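Local coordinates for protein putative prolyl-tRNA synthetase (Leishmania major, PDB 5XIL) that probably attaches L-proline to tRNA(Pro) at the expense of ATP, this chain being the part with the catalytic core, the anticodon-binding domain and the zinc-bearing C-terminal domain, at residues L53-F67 with D128-I140. Residues are numbered along the deposited sequence; the frame is centred on the assembly and turned at random. Where two conformers were deposited one is given.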
loop_
_atom_site.group_PDB
_atom_site.type_symbol
_atom_site.label_atom_id
_atom_site.label_comp_id
_atom_site.label_asym_id
_atom_site.label_seq_id
_atom_site.Cartn_x
_atom_site.Cartn_y
_atom_site.Cartn_z
ATOM N N LEU A 53 -2.285 0.981 9.652
ATOM C CA LEU A 53 -3.474 1.859 9.583
ATOM C C LEU A 53 -4.461 1.411 8.493
ATOM O O LEU A 53 -5.652 1.396 8.721
ATOM C CB LEU A 53 -3.066 3.331 9.322
ATOM C CG LEU A 53 -4.185 4.345 9.169
ATOM C CD1 LEU A 53 -5.023 4.345 10.438
ATOM C CD2 LEU A 53 -3.550 5.724 8.853
ATOM N N GLY A 54 -3.956 1.001 7.359
ATOM C CA GLY A 54 -4.768 0.411 6.302
ATOM C C GLY A 54 -5.586 -0.738 6.800
ATOM O O GLY A 54 -6.770 -0.847 6.446
ATOM N N GLY A 55 -4.961 -1.637 7.518
ATOM C CA GLY A 55 -5.650 -2.769 8.091
ATOM C C GLY A 55 -6.793 -2.402 8.994
ATOM O O GLY A 55 -7.921 -2.932 8.875
ATOM N N LYS A 56 -6.536 -1.454 9.874
ATOM C CA LYS A 56 -7.488 -1.005 10.831
ATOM C C LYS A 56 -8.686 -0.320 10.179
ATOM O O LYS A 56 -9.823 -0.562 10.567
ATOM C CB LYS A 56 -6.838 -0.072 11.835
ATOM C CG LYS A 56 -5.907 -0.777 12.836
ATOM C CD LYS A 56 -5.318 0.242 13.788
ATOM C CE LYS A 56 -4.736 -0.455 15.003
ATOM N NZ LYS A 56 -5.852 -0.557 15.966
ATOM N N ILE A 57 -8.420 0.497 9.165
ATOM C CA ILE A 57 -9.580 1.185 8.590
ATOM C C ILE A 57 -10.386 0.211 7.692
ATOM O O ILE A 57 -11.613 0.318 7.641
ATOM C CB ILE A 57 -9.216 2.484 7.911
ATOM C CG1 ILE A 57 -8.280 2.228 6.752
ATOM C CG2 ILE A 57 -8.584 3.438 8.908
ATOM C CD1 ILE A 57 -8.329 3.350 5.758
ATOM N N GLU A 58 -9.736 -0.792 7.095
ATOM C CA GLU A 58 -10.460 -1.834 6.365
ATOM C C GLU A 58 -11.348 -2.589 7.307
ATOM O O GLU A 58 -12.538 -2.842 7.024
ATOM C CB GLU A 58 -9.529 -2.760 5.540
ATOM C CG GLU A 58 -10.248 -3.928 4.871
ATOM C CD GLU A 58 -9.368 -4.787 3.943
ATOM O OE1 GLU A 58 -8.489 -4.277 3.218
ATOM O OE2 GLU A 58 -9.598 -6.006 3.923
ATOM N N LYS A 59 -10.808 -2.920 8.457
ATOM C CA LYS A 59 -11.528 -3.677 9.446
ATOM C C LYS A 59 -12.705 -2.879 10.010
ATOM O O LYS A 59 -13.760 -3.450 10.342
ATOM C CB LYS A 59 -10.547 -4.122 10.548
ATOM C CG LYS A 59 -11.138 -5.126 11.528
ATOM C CD LYS A 59 -10.079 -5.727 12.476
ATOM C CE LYS A 59 -10.679 -6.815 13.384
ATOM N NZ LYS A 59 -11.394 -6.211 14.532
ATOM N N LEU A 60 -12.582 -1.566 10.096
ATOM C CA LEU A 60 -13.743 -0.780 10.470
ATOM C C LEU A 60 -14.875 -0.773 9.474
ATOM O O LEU A 60 -15.994 -0.487 9.836
ATOM C CB LEU A 60 -13.378 0.659 10.797
ATOM C CG LEU A 60 -12.628 0.879 12.084
ATOM C CD1 LEU A 60 -12.002 2.254 12.095
ATOM C CD2 LEU A 60 -13.469 0.695 13.310
ATOM N N GLY A 61 -14.584 -0.991 8.210
ATOM C CA GLY A 61 -15.571 -1.029 7.159
ATOM C C GLY A 61 -15.339 0.018 6.109
ATOM O O GLY A 61 -16.129 0.156 5.233
ATOM N N VAL A 62 -14.252 0.770 6.176
ATOM C CA VAL A 62 -13.946 1.753 5.150
ATOM C C VAL A 62 -13.346 1.114 3.929
ATOM O O VAL A 62 -12.552 0.215 4.030
ATOM C CB VAL A 62 -13.060 2.901 5.725
ATOM C CG1 VAL A 62 -12.895 4.023 4.738
ATOM C CG2 VAL A 62 -13.686 3.489 6.959
ATOM N N GLU A 63 -13.729 1.553 2.730
ATOM C CA GLU A 63 -13.125 0.998 1.522
ATOM C C GLU A 63 -12.222 1.975 0.796
ATOM O O GLU A 63 -12.468 3.164 0.753
ATOM C CB GLU A 63 -14.258 0.550 0.592
ATOM C CG GLU A 63 -15.222 -0.458 1.239
ATOM C CD GLU A 63 -16.359 -0.807 0.311
ATOM O OE1 GLU A 63 -17.278 -0.014 0.130
ATOM O OE2 GLU A 63 -16.205 -1.796 -0.428
ATOM N N ASP A 64 -11.183 1.445 0.205
ATOM C CA ASP A 64 -10.268 2.235 -0.572
ATOM C C ASP A 64 -10.804 2.465 -1.971
ATOM O O ASP A 64 -11.586 1.665 -2.474
ATOM C CB ASP A 64 -8.909 1.532 -0.591
ATOM C CG ASP A 64 -8.060 1.829 0.635
ATOM O OD1 ASP A 64 -8.548 2.096 1.737
ATOM O OD2 ASP A 64 -6.837 1.693 0.510
ATOM N N CYS A 65 -10.411 3.584 -2.567
ATOM C CA CYS A 65 -10.747 3.957 -3.915
ATOM C C CYS A 65 -9.656 4.901 -4.534
ATOM O O CYS A 65 -8.697 5.201 -3.866
ATOM C CB CYS A 65 -12.100 4.677 -3.934
ATOM S SG CYS A 65 -12.053 6.273 -3.098
ATOM N N TYR A 66 -9.835 5.343 -5.774
ATOM C CA TYR A 66 -8.864 6.203 -6.446
ATOM C C TYR A 66 -9.657 7.281 -7.148
ATOM O O TYR A 66 -10.487 6.986 -7.989
ATOM C CB TYR A 66 -7.942 5.487 -7.428
ATOM C CG TYR A 66 -6.959 6.418 -8.098
ATOM C CD1 TYR A 66 -5.862 6.900 -7.412
ATOM C CD2 TYR A 66 -7.196 6.925 -9.378
ATOM C CE1 TYR A 66 -4.990 7.836 -7.967
ATOM C CE2 TYR A 66 -6.300 7.832 -9.950
ATOM C CZ TYR A 66 -5.202 8.292 -9.224
ATOM O OH TYR A 66 -4.259 9.223 -9.753
ATOM N N PHE A 67 -9.406 8.524 -6.773
ATOM C CA PHE A 67 -9.877 9.717 -7.540
ATOM C C PHE A 67 -8.708 10.328 -8.349
ATOM O O PHE A 67 -7.579 10.441 -7.858
ATOM C CB PHE A 67 -10.468 10.767 -6.602
ATOM C CG PHE A 67 -11.908 10.519 -6.198
ATOM C CD1 PHE A 67 -12.220 9.662 -5.143
ATOM C CD2 PHE A 67 -12.954 11.184 -6.819
ATOM C CE1 PHE A 67 -13.543 9.403 -4.788
ATOM C CE2 PHE A 67 -14.278 10.978 -6.423
ATOM C CZ PHE A 67 -14.577 10.094 -5.411
ATOM N N ASP A 128 -28.117 3.626 0.076
ATOM C CA ASP A 128 -26.715 3.848 -0.310
ATOM C C ASP A 128 -25.794 4.265 0.845
ATOM O O ASP A 128 -24.602 4.357 0.669
ATOM C CB ASP A 128 -26.650 4.867 -1.433
ATOM C CG ASP A 128 -27.437 4.421 -2.660
ATOM O OD1 ASP A 128 -27.183 3.284 -3.129
ATOM O OD2 ASP A 128 -28.312 5.189 -3.161
ATOM N N LEU A 129 -26.316 4.432 2.030
ATOM C CA LEU A 129 -25.518 4.899 3.151
ATOM C C LEU A 129 -25.191 3.718 3.998
ATOM O O LEU A 129 -25.994 2.821 4.096
ATOM C CB LEU A 129 -26.298 5.905 3.970
ATOM C CG LEU A 129 -26.631 7.235 3.278
ATOM C CD1 LEU A 129 -27.497 8.071 4.164
ATOM C CD2 LEU A 129 -25.367 7.980 2.893
ATOM N N PRO A 130 -24.067 3.754 4.700
ATOM C CA PRO A 130 -23.030 4.818 4.634
ATOM C C PRO A 130 -22.115 4.749 3.410
ATOM O O PRO A 130 -21.949 3.684 2.800
ATOM C CB PRO A 130 -22.249 4.568 5.913
ATOM C CG PRO A 130 -22.300 3.089 6.071
ATOM C CD PRO A 130 -23.723 2.721 5.710
ATOM N N VAL A 131 -21.556 5.880 2.992
ATOM C CA VAL A 131 -20.517 5.902 1.966
ATOM C C VAL A 131 -19.233 6.083 2.765
ATOM O O VAL A 131 -19.139 7.070 3.508
ATOM C CB VAL A 131 -20.715 7.060 0.973
ATOM C CG1 VAL A 131 -19.553 7.233 -0.018
ATOM C CG2 VAL A 131 -21.979 6.785 0.157
ATOM N N ARG A 132 -18.280 5.125 2.682
ATOM C CA ARG A 132 -17.070 5.220 3.514
ATOM C C ARG A 132 -15.868 4.892 2.645
ATOM O O ARG A 132 -15.650 3.727 2.247
ATOM C CB ARG A 132 -17.134 4.209 4.652
ATOM C CG ARG A 132 -18.375 4.339 5.536
ATOM C CD ARG A 132 -18.526 3.176 6.466
ATOM N NE ARG A 132 -17.582 3.324 7.537
ATOM C CZ ARG A 132 -17.375 2.354 8.422
ATOM N NH1 ARG A 132 -18.088 1.218 8.321
ATOM N NH2 ARG A 132 -16.536 2.540 9.411
ATOM N N LEU A 133 -15.133 5.916 2.308
ATOM C CA LEU A 133 -14.054 5.839 1.303
ATOM C C LEU A 133 -12.738 6.452 1.815
ATOM O O LEU A 133 -12.762 7.482 2.503
ATOM C CB LEU A 133 -14.470 6.508 0.004
ATOM C CG LEU A 133 -15.728 5.888 -0.702
ATOM C CD1 LEU A 133 -16.194 6.734 -1.852
ATOM C CD2 LEU A 133 -15.520 4.452 -1.127
ATOM N N ASN A 134 -11.627 5.817 1.474
ATOM C CA ASN A 134 -10.325 6.221 1.822
ATOM C C ASN A 134 -9.456 6.212 0.605
ATOM O O ASN A 134 -9.597 5.364 -0.301
ATOM C CB ASN A 134 -9.768 5.219 2.857
ATOM C CG ASN A 134 -8.359 5.533 3.272
ATOM O OD1 ASN A 134 -8.117 6.608 3.824
ATOM N ND2 ASN A 134 -7.407 4.659 2.940
ATOM N N MET A 135 -8.478 7.100 0.602
ATOM C CA MET A 135 -7.486 7.175 -0.449
ATOM C C MET A 135 -6.101 7.347 0.155
ATOM O O MET A 135 -5.955 8.059 1.137
ATOM C CB MET A 135 -7.759 8.421 -1.274
ATOM C CG MET A 135 -9.021 8.361 -2.037
ATOM S SD MET A 135 -9.265 9.919 -2.967
ATOM C CE MET A 135 -9.442 11.067 -1.634
ATOM N N TRP A 136 -5.138 6.630 -0.374
ATOM C CA TRP A 136 -3.714 6.798 -0.074
ATOM C C TRP A 136 -3.138 7.604 -1.196
ATOM O O TRP A 136 -3.144 7.173 -2.335
ATOM C CB TRP A 136 -3.013 5.448 0.051
ATOM C CG TRP A 136 -3.404 4.719 1.282
ATOM C CD1 TRP A 136 -4.392 3.779 1.397
ATOM C CD2 TRP A 136 -2.864 4.881 2.614
ATOM N NE1 TRP A 136 -4.483 3.361 2.688
ATOM C CE2 TRP A 136 -3.551 3.992 3.455
ATOM C CE3 TRP A 136 -1.848 5.642 3.152
ATOM C CZ2 TRP A 136 -3.264 3.867 4.809
ATOM C CZ3 TRP A 136 -1.584 5.539 4.501
ATOM C CH2 TRP A 136 -2.296 4.660 5.314
ATOM N N ASN A 137 -2.723 8.827 -0.969
ATOM C CA ASN A 137 -2.156 9.517 -2.117
ATOM C C ASN A 137 -1.195 10.591 -1.773
ATOM O O ASN A 137 -0.896 10.801 -0.609
ATOM C CB ASN A 137 -3.239 10.028 -3.055
ATOM C CG ASN A 137 -4.205 10.950 -2.377
ATOM O OD1 ASN A 137 -3.820 11.791 -1.563
ATOM N ND2 ASN A 137 -5.468 10.827 -2.745
ATOM N N ASN A 138 -0.701 11.271 -2.799
ATOM C CA ASN A 138 0.276 12.323 -2.599
ATOM C C ASN A 138 -0.260 13.710 -2.876
ATOM O O ASN A 138 -0.601 14.035 -4.003
ATOM C CB ASN A 138 1.542 12.020 -3.386
ATOM C CG ASN A 138 1.271 11.718 -4.817
ATOM O OD1 ASN A 138 0.978 10.580 -5.195
ATOM N ND2 ASN A 138 1.369 12.740 -5.637
ATOM N N VAL A 139 -0.350 14.500 -1.801
ATOM C CA VAL A 139 -0.664 15.910 -1.843
ATOM C C VAL A 139 0.529 16.839 -2.261
ATOM O O VAL A 139 1.697 16.634 -1.883
ATOM C CB VAL A 139 -1.230 16.361 -0.468
ATOM C CG1 VAL A 139 -1.172 17.871 -0.302
ATOM C CG2 VAL A 139 -2.656 15.850 -0.300
ATOM N N ILE A 140 0.161 17.852 -3.048
ATOM C CA ILE A 140 0.985 19.007 -3.346
ATOM C C ILE A 140 0.243 20.257 -2.823
ATOM O O ILE A 140 -0.865 20.594 -3.262
ATOM C CB ILE A 140 1.361 19.118 -4.859
ATOM C CG1 ILE A 140 2.028 20.492 -5.162
ATOM C CG2 ILE A 140 0.148 18.895 -5.770
ATOM C CD1 ILE A 140 3.522 20.576 -4.892
HETATM O O HOH W 1 -17.880 2.232 1.337
HETATM O O HOH W 2 -6.049 5.847 -3.410
HETATM O O HOH W 3 -7.022 9.032 -4.942
#
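The side chains of Asp-64 and Asn-134, paired in a short parallel bridge between strands 63-64 and 131-139, lie side by side and point the same way, in a worked example of a helix folding back over the strand that its own continuation joins. Three backbone bonds fix the register: Glu-63 N to Arg-132 O (2.9 Å), Asn-134 N to Glu-63 O, and Cys-65 N to Asn-134 O. On the face turned to helix 40-60 the packing is tight and partly polar. Asn-134 ND2 gives a nearly straight bond (168°) to Asp-64 OD1 at 3.1 Å, meeting it from above the carboxylate plane, while Asn-134 OD1 accepts a hydrogen bond from Gln-159 NE2. Ile-57, modelled in two conformers, crosses this amide at about a right angle in one of them, a contact doubtful in detail. The other carboxylate oxygen, Asp-64 OD2, lies in the plane of the Trp-136 ring at its edge, 3.3 Å from CD1. Gly-54 N sits at the edge of the same indole near CZ2, and Leu-53 CD2 approaches CH2 obliquely.

On the other face of the sheet, the one bearing Leu-133, Cys-65 SG touches Leu-133 CB and Met-135 CG, and Met-135 SD makes an oblique Met-aromatic contact with Phe-67, 3.7 Å from CD1. The looser side lies at the helix end, where Gly-61 closes a Schellman motif. Arg-132, its chain bent at chi3 (76°), brings both terminal nitrogens to Leu-60 O in weak bonds and lays one guanidinium face over the Gly-61–Val-62 peptide; its stronger partner is Glu-174. Nearby, a water links OE1 of the exposed Glu-63 to Arg-132 N.

Within the class II synthetase core, antiparallel strand 156-165 flanks strand 131-139, helix 168-189 packs beside Leu-53 and Val-62, helix 111-122 receives Leu-133, Met-135 and Phe-67, and Ile-38 and Ile-37 of the second subunit pack on Cys-65 and Phe-67.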